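Local coordinates for LanC-like protein GCR2 (Arabidopsis thaliana, PDB 3T33) that binds zinc as a member of the LanC-like protein family and may play a role in abscisic acid signalling, at residues A[111-115]-A[152-156]. Residues are numbered along the deposited sequence; the frame is centred on the assembly and turned at random.
Sequences VEACD and RYLAR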
ATOM      1  N   VAL A 111       1.449 -19.826   3.676  1.00 36.58           N
ATOM      2  CA  VAL A 111       0.084 -19.647   3.130  1.00 35.96           C
ATOM      3  C   VAL A 111      -0.797 -20.807   3.623  1.00 37.02           C
ATOM      4  O   VAL A 111      -1.867 -20.593   4.240  1.00 36.47           O
ATOM      5  CB  VAL A 111       0.066 -19.569   1.583  1.00 35.19           C
ATOM      6  CG1 VAL A 111      -1.331 -19.414   1.055  1.00 34.45           C
ATOM      7  CG2 VAL A 111       0.867 -18.342   1.089  1.00 32.66           C
ATOM      8  N   GLU A 112      -0.308 -22.025   3.368  1.00 37.12           N
ATOM      9  CA  GLU A 112      -0.939 -23.247   3.830  1.00 37.70           C
ATOM     10  C   GLU A 112      -1.287 -23.205   5.317  1.00 36.68           C
ATOM     11  O   GLU A 112      -2.432 -23.501   5.674  1.00 36.65           O
ATOM     12  CB  GLU A 112      -0.048 -24.428   3.500  1.00 38.37           C
ATOM     13  CG  GLU A 112      -0.423 -25.737   4.172  1.00 45.97           C
ATOM     14  CD  GLU A 112       0.278 -26.881   3.450  1.00 57.39           C
ATOM     15  OE1 GLU A 112       1.418 -27.269   3.879  1.00 60.77           O
ATOM     16  OE2 GLU A 112      -0.277 -27.333   2.402  1.00 58.71           O
ATOM     17  N   ALA A 113      -0.339 -22.836   6.180  1.00 35.26           N
ATOM     18  CA  ALA A 113      -0.680 -22.609   7.599  1.00 35.84           C
ATOM     19  C   ALA A 113      -1.755 -21.533   7.814  1.00 36.24           C
ATOM     20  O   ALA A 113      -2.543 -21.613   8.742  1.00 37.75           O
ATOM     21  CB  ALA A 113       0.534 -22.299   8.435  1.00 33.51           C
ATOM     22  N   CYS A 114      -1.799 -20.524   6.958  1.00 36.22           N
ATOM     23  CA  CYS A 114      -2.739 -19.452   7.154  1.00 35.62           C
ATOM     24  C   CYS A 114      -4.115 -19.963   6.761  1.00 36.06           C
ATOM     25  O   CYS A 114      -5.119 -19.559   7.342  1.00 35.87           O
ATOM     26  CB  CYS A 114      -2.323 -18.248   6.295  1.00 35.88           C
ATOM     27  SG  CYS A 114      -0.948 -17.253   7.036  1.00 33.92           S
ATOM     28  N   ASP A 115      -4.137 -20.827   5.749  1.00 36.27           N
ATOM     29  CA  ASP A 115      -5.343 -21.412   5.254  1.00 38.38           C
ATOM     30  C   ASP A 115      -6.055 -22.230   6.341  1.00 38.75           C
ATOM     31  O   ASP A 115      -7.214 -21.945   6.676  1.00 37.59           O
ATOM     32  CB  ASP A 115      -5.020 -22.273   4.067  1.00 38.29           C
ATOM     33  CG  ASP A 115      -6.266 -22.816   3.381  1.00 42.71           C
ATOM     34  OD1 ASP A 115      -7.356 -22.196   3.435  1.00 44.84           O
ATOM     35  OD2 ASP A 115      -6.135 -23.892   2.762  1.00 47.49           O
ATOM     36  N   ARG A 152      -6.566 -25.819  -6.153  1.00 39.19           N
ATOM     37  CA  ARG A 152      -7.090 -25.957  -4.831  1.00 40.13           C
ATOM     38  C   ARG A 152      -7.298 -24.580  -4.166  1.00 38.13           C
ATOM     39  O   ARG A 152      -8.329 -24.360  -3.512  1.00 38.51           O
ATOM     40  CB  ARG A 152      -6.219 -26.930  -4.027  1.00 41.48           C
ATOM     41  CG  ARG A 152      -6.094 -26.641  -2.514  1.00 47.99           C
ATOM     42  CD  ARG A 152      -5.082 -27.628  -1.841  1.00 59.47           C
ATOM     43  NE  ARG A 152      -4.378 -26.983  -0.723  1.00 61.60           N
ATOM     44  CZ  ARG A 152      -3.230 -27.402  -0.188  1.00 62.53           C
ATOM     45  NH1 ARG A 152      -2.610 -28.482  -0.659  1.00 60.43           N
ATOM     46  NH2 ARG A 152      -2.698 -26.706   0.819  1.00 64.42           N
ATOM     47  N   TYR A 153      -6.349 -23.654  -4.315  1.00 35.52           N
ATOM     48  CA  TYR A 153      -6.580 -22.301  -3.751  1.00 33.67           C
ATOM     49  C   TYR A 153      -7.623 -21.518  -4.568  1.00 31.41           C
ATOM     50  O   TYR A 153      -8.367 -20.718  -4.031  1.00 28.42           O
ATOM     51  CB  TYR A 153      -5.312 -21.459  -3.675  1.00 33.80           C
ATOM     52  CG  TYR A 153      -4.391 -21.808  -2.536  1.00 33.70           C
ATOM     53  CD1 TYR A 153      -4.735 -21.524  -1.210  1.00 30.89           C
ATOM     54  CD2 TYR A 153      -3.145 -22.431  -2.800  1.00 31.54           C
ATOM     55  CE1 TYR A 153      -3.888 -21.872  -0.155  1.00 31.12           C
ATOM     56  CE2 TYR A 153      -2.283 -22.758  -1.766  1.00 29.73           C
ATOM     57  CZ  TYR A 153      -2.642 -22.464  -0.453  1.00 31.97           C
ATOM     58  OH  TYR A 153      -1.782 -22.835   0.544  1.00 31.44           O
ATOM     59  N   LEU A 154      -7.615 -21.738  -5.867  1.00 30.70           N
ATOM     60  CA  LEU A 154      -8.619 -21.173  -6.743  1.00 32.14           C
ATOM     61  C   LEU A 154     -10.068 -21.599  -6.388  1.00 33.50           C
ATOM     62  O   LEU A 154     -10.981 -20.738  -6.393  1.00 34.43           O
ATOM     63  CB  LEU A 154      -8.287 -21.532  -8.166  1.00 30.83           C
ATOM     64  CG  LEU A 154      -9.223 -20.920  -9.191  1.00 32.29           C
ATOM     65  CD1 LEU A 154      -9.208 -19.435  -9.019  1.00 28.05           C
ATOM     66  CD2 LEU A 154      -8.859 -21.343 -10.566  1.00 31.04           C
ATOM     67  N   ALA A 155     -10.260 -22.887  -6.054  1.00 34.19           N
ATOM     68  CA  ALA A 155     -11.556 -23.424  -5.557  1.00 35.67           C
ATOM     69  C   ALA A 155     -11.937 -22.784  -4.206  1.00 36.78           C
ATOM     70  O   ALA A 155     -13.105 -22.447  -3.971  1.00 38.26           O
ATOM     71  CB  ALA A 155     -11.513 -25.000  -5.441  1.00 34.80           C
ATOM     72  N   ARG A 156     -10.960 -22.596  -3.318  1.00 36.39           N
ATOM     73  CA  ARG A 156     -11.268 -21.963  -2.066  1.00 36.13           C
ATOM     74  C   ARG A 156     -11.612 -20.507  -2.305  1.00 35.73           C
ATOM     75  O   ARG A 156     -12.516 -19.944  -1.653  1.00 35.74           O
ATOM     76  CB  ARG A 156     -10.109 -22.072  -1.089  1.00 37.09           C
ATOM     77  CG  ARG A 156      -9.901 -23.482  -0.540  1.00 41.23           C
ATOM     78  CD  ARG A 156      -8.431 -23.624  -0.079  1.00 51.86           C
ATOM     79  NE  ARG A 156      -8.069 -24.984   0.338  1.00 58.74           N
ATOM     80  CZ  ARG A 156      -6.811 -25.425   0.447  1.00 63.49           C
ATOM     81  NH1 ARG A 156      -5.782 -24.617   0.166  1.00 65.52           N
ATOM     82  NH2 ARG A 156      -6.570 -26.677   0.831  1.00 63.90           N
TER
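Residues 111-115 of helix 101-118 and 152-156 of helix 147-158 run roughly parallel, 34° apart, but their axes come no closer than 13.0 Å, so the separation is spanned mainly by the side chains of the arginines, Y153 and the acids, with V111 packing against the ring. Y153 lies beneath R156, whose NH1 sits over one ring face near the rim. Its CG lies anti to the carbonyl carbon (chi1 -77°), an orientation that carries the phenol toward helix 101-118, where CG1 of V111 packs obliquely, 3.6 Å from Y153 CZ. Y153 OH ends 3.3 Å from the backbone N of E112, at too poor an angle for a hydrogen bond.

On the more exposed side, R152 NH2 donates to E112 OE2 over 3.0 Å, nearly straight at 167°. OE2 accepts the N-H through its anti lone pair, and the carboxylate and guanidinium planes are almost coplanar. D115 and R156 meet differently: the carboxylate sits over one guanidinium face and R152 CG over the centre of the opposite one, layering the group between D115 and the aliphatic chain of R152. No N-H points at OD2, so the attraction is one of charge alone; the position of OD2 and the close spacing of the two guanidinium groups are doubtful.

D115 also forms a salt bridge to R119, and its OD1 is hydrogen-bonded to Y130 OH on helix 130-144. The contact illustrates how charged and aromatic side chains, with one apolar contact, join two helices at the periphery of the fold: a directional ion pair holds the outer side, while buried D115 probably offsets the positive charge of R156 and R119.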